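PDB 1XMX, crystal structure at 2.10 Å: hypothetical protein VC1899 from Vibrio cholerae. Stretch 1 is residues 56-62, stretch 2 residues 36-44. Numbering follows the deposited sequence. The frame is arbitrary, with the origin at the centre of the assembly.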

# COMPACT_ATOMS: atom_id res chain seq x y z
N SER A 56 -13.58 1.80 -20.74
CA SER A 56 -14.74 0.91 -20.69
C SER A 56 -14.44 -0.59 -20.54
O SER A 56 -13.35 -1.07 -20.87
CB SER A 56 -15.70 1.20 -21.86
OG SER A 56 -15.10 0.89 -23.07
N THR A 57 -15.45 -1.33 -20.04
CA THR A 57 -15.27 -2.72 -19.60
C THR A 57 -16.49 -3.57 -19.98
O THR A 57 -17.60 -3.06 -20.08
CB THR A 57 -15.03 -2.79 -18.05
OG1 THR A 57 -16.17 -2.30 -17.34
CG2 THR A 57 -13.86 -1.92 -17.59
N ASP A 58 -16.28 -4.87 -20.22
CA ASP A 58 -17.36 -5.82 -20.37
C ASP A 58 -16.90 -7.08 -19.71
O ASP A 58 -15.71 -7.28 -19.52
CB ASP A 58 -17.60 -6.12 -21.85
CG ASP A 58 -18.16 -4.92 -22.61
OD1 ASP A 58 -18.95 -4.15 -21.99
OD2 ASP A 58 -17.83 -4.73 -23.83
N PHE A 59 -17.87 -7.93 -19.39
CA PHE A 59 -17.65 -9.15 -18.69
C PHE A 59 -18.22 -10.22 -19.58
O PHE A 59 -19.37 -10.17 -19.95
CB PHE A 59 -18.39 -9.16 -17.32
CG PHE A 59 -18.07 -10.37 -16.46
CD1 PHE A 59 -16.76 -10.86 -16.36
CD2 PHE A 59 -19.06 -10.98 -15.69
CE1 PHE A 59 -16.45 -11.96 -15.53
CE2 PHE A 59 -18.74 -12.05 -14.86
CZ PHE A 59 -17.44 -12.56 -14.78
N PHE A 60 -17.39 -11.19 -19.93
CA PHE A 60 -17.83 -12.31 -20.74
C PHE A 60 -17.66 -13.55 -19.86
O PHE A 60 -16.55 -13.87 -19.41
CB PHE A 60 -17.01 -12.41 -22.03
CG PHE A 60 -17.29 -13.66 -22.83
CD1 PHE A 60 -16.56 -14.83 -22.63
CD2 PHE A 60 -18.30 -13.67 -23.79
CE1 PHE A 60 -16.86 -15.99 -23.36
CE2 PHE A 60 -18.58 -14.83 -24.56
CZ PHE A 60 -17.85 -15.98 -24.31
N GLU A 61 -18.77 -14.25 -19.60
CA GLU A 61 -18.77 -15.35 -18.63
C GLU A 61 -18.53 -16.67 -19.28
O GLU A 61 -19.30 -17.08 -20.17
CB GLU A 61 -20.12 -15.46 -17.92
CG GLU A 61 -20.08 -14.96 -16.52
CD GLU A 61 -21.41 -15.02 -15.82
OE1 GLU A 61 -22.17 -16.03 -16.01
OE2 GLU A 61 -21.67 -14.05 -15.05
N ILE A 62 -17.52 -17.38 -18.78
CA ILE A 62 -17.31 -18.73 -19.21
C ILE A 62 -17.98 -19.64 -18.20
O ILE A 62 -18.31 -19.25 -17.10
CB ILE A 62 -15.83 -19.11 -19.31
CG1 ILE A 62 -15.06 -18.51 -18.15
CG2 ILE A 62 -15.19 -18.60 -20.70
CD1 ILE A 62 -13.79 -19.28 -17.72
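Stretch 2, residues 36-44: DHTQTVIYQ

Stretch 1 is an extended strand, with phi between -143° and -85° and psi between 120° and 161° over Ser56 to Glu61. Stretch 2 opens with Asp36 extended (-93/171), makes a 3-10 turn over residues 37-39 and enters a helix at Thr40, with Gln39 as N-cap; Tyr43 N to Gln39 O, 3.0 Å, is a helical hydrogen bond. The helix lies antiparallel to the strand, its axis at 171° and 9.6 Å at closest approach. The register follows: Glu61 CA is 5.1 Å from Asp36 CA, and Phe59 CA 6.9 Å from Tyr43 CA.

Phe59 and Tyr43, both with chi1 in t, point toward the opposing stretch and bury the most surface. Their rings are near parallel (16°) but slid apart, with centroids 5.1 Å apart, so each covers the other's CB rather than its ring: Phe59 CB sits 3.5 Å from the Tyr43 centroid, 2° off the normal, and Tyr43 CB 4.2 Å from the Phe59 centroid. The Phe59 ring edge meets the Asp36 carbonyl, CZ to O 3.3 Å.

Polar contacts flank this pair. His37 ND1 donates to Glu61 OE2 (2.9 Å, 162°), and one water links His37 N (2.7 Å) to Ile62 O (2.9 Å). Another joins Tyr43 OH (2.8 Å) to Thr57 O (2.5 Å) and Thr57 OG1 (2.6 Å).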

# COMPACT_ATOMS: atom_id res chain seq x y z
N ASP A 36 -15.86 -16.49 -14.44
CA ASP A 36 -17.08 -17.23 -14.16
C ASP A 36 -18.07 -16.40 -13.35
O ASP A 36 -17.73 -15.30 -12.89
CB ASP A 36 -16.76 -18.57 -13.52
CG ASP A 36 -16.27 -18.45 -12.09
OD1 ASP A 36 -16.63 -17.53 -11.36
OD2 ASP A 36 -15.52 -19.32 -11.66
N HIS A 37 -19.28 -16.91 -13.18
CA HIS A 37 -20.31 -16.09 -12.56
C HIS A 37 -19.95 -15.55 -11.19
O HIS A 37 -20.23 -14.39 -10.90
CB HIS A 37 -21.70 -16.73 -12.56
CG HIS A 37 -22.74 -15.81 -12.01
ND1 HIS A 37 -23.13 -14.65 -12.65
CD2 HIS A 37 -23.43 -15.84 -10.84
CE1 HIS A 37 -24.02 -14.01 -11.91
NE2 HIS A 37 -24.24 -14.72 -10.82
N THR A 38 -19.29 -16.35 -10.35
CA THR A 38 -18.92 -15.92 -9.02
C THR A 38 -17.85 -14.78 -9.04
O THR A 38 -17.54 -14.23 -8.02
CB THR A 38 -18.37 -17.06 -8.13
OG1 THR A 38 -17.02 -17.33 -8.50
CG2 THR A 38 -19.21 -18.32 -8.22
N GLN A 39 -17.30 -14.45 -10.18
CA GLN A 39 -16.32 -13.39 -10.24
C GLN A 39 -16.93 -12.05 -10.71
O GLN A 39 -16.20 -11.08 -10.95
CB GLN A 39 -15.17 -13.82 -11.16
CG GLN A 39 -14.40 -14.95 -10.56
CD GLN A 39 -13.32 -15.45 -11.47
OE1 GLN A 39 -13.59 -15.77 -12.63
NE2 GLN A 39 -12.08 -15.47 -10.98
N THR A 40 -18.25 -12.00 -10.83
CA THR A 40 -18.99 -10.76 -11.12
C THR A 40 -18.57 -9.59 -10.19
O THR A 40 -18.43 -8.42 -10.62
CB THR A 40 -20.53 -11.01 -10.95
OG1 THR A 40 -20.97 -11.97 -11.89
CG2 THR A 40 -21.31 -9.71 -11.15
N VAL A 41 -18.36 -9.90 -8.92
CA VAL A 41 -18.02 -8.83 -7.96
C VAL A 41 -16.60 -8.24 -8.23
O VAL A 41 -16.41 -7.03 -8.21
CB VAL A 41 -18.23 -9.29 -6.49
CG1 VAL A 41 -17.30 -10.51 -6.19
CG2 VAL A 41 -18.05 -8.09 -5.51
N ILE A 42 -15.62 -9.12 -8.52
CA ILE A 42 -14.29 -8.70 -8.92
C ILE A 42 -14.42 -7.83 -10.16
O ILE A 42 -13.87 -6.72 -10.21
CB ILE A 42 -13.33 -9.91 -9.20
CG1 ILE A 42 -13.23 -10.84 -7.96
CG2 ILE A 42 -11.95 -9.42 -9.53
CD1 ILE A 42 -12.58 -12.21 -8.28
N TYR A 43 -15.15 -8.30 -11.16
CA TYR A 43 -15.47 -7.47 -12.31
C TYR A 43 -15.99 -6.04 -12.00
O TYR A 43 -15.55 -5.07 -12.62
CB TYR A 43 -16.42 -8.18 -13.26
CG TYR A 43 -17.02 -7.26 -14.32
CD1 TYR A 43 -16.25 -6.77 -15.39
CD2 TYR A 43 -18.36 -6.87 -14.25
CE1 TYR A 43 -16.83 -5.90 -16.39
CE2 TYR A 43 -18.94 -6.06 -15.22
CZ TYR A 43 -18.15 -5.55 -16.29
OH TYR A 43 -18.75 -4.74 -17.28
N GLN A 44 -16.99 -5.95 -11.13
CA GLN A 44 -17.58 -4.70 -10.72
C GLN A 44 -16.51 -3.77 -10.08
O GLN A 44 -16.45 -2.58 -10.41
CB GLN A 44 -18.75 -4.95 -9.77
CG GLN A 44 -19.94 -5.67 -10.45
CD GLN A 44 -21.02 -6.13 -9.45
OE1 GLN A 44 -20.87 -6.00 -8.23
NE2 GLN A 44 -22.10 -6.67 -9.97
O HOH W 1 -20.05 -18.99 -14.79
O HOH W 2 -18.67 -2.05 -18.07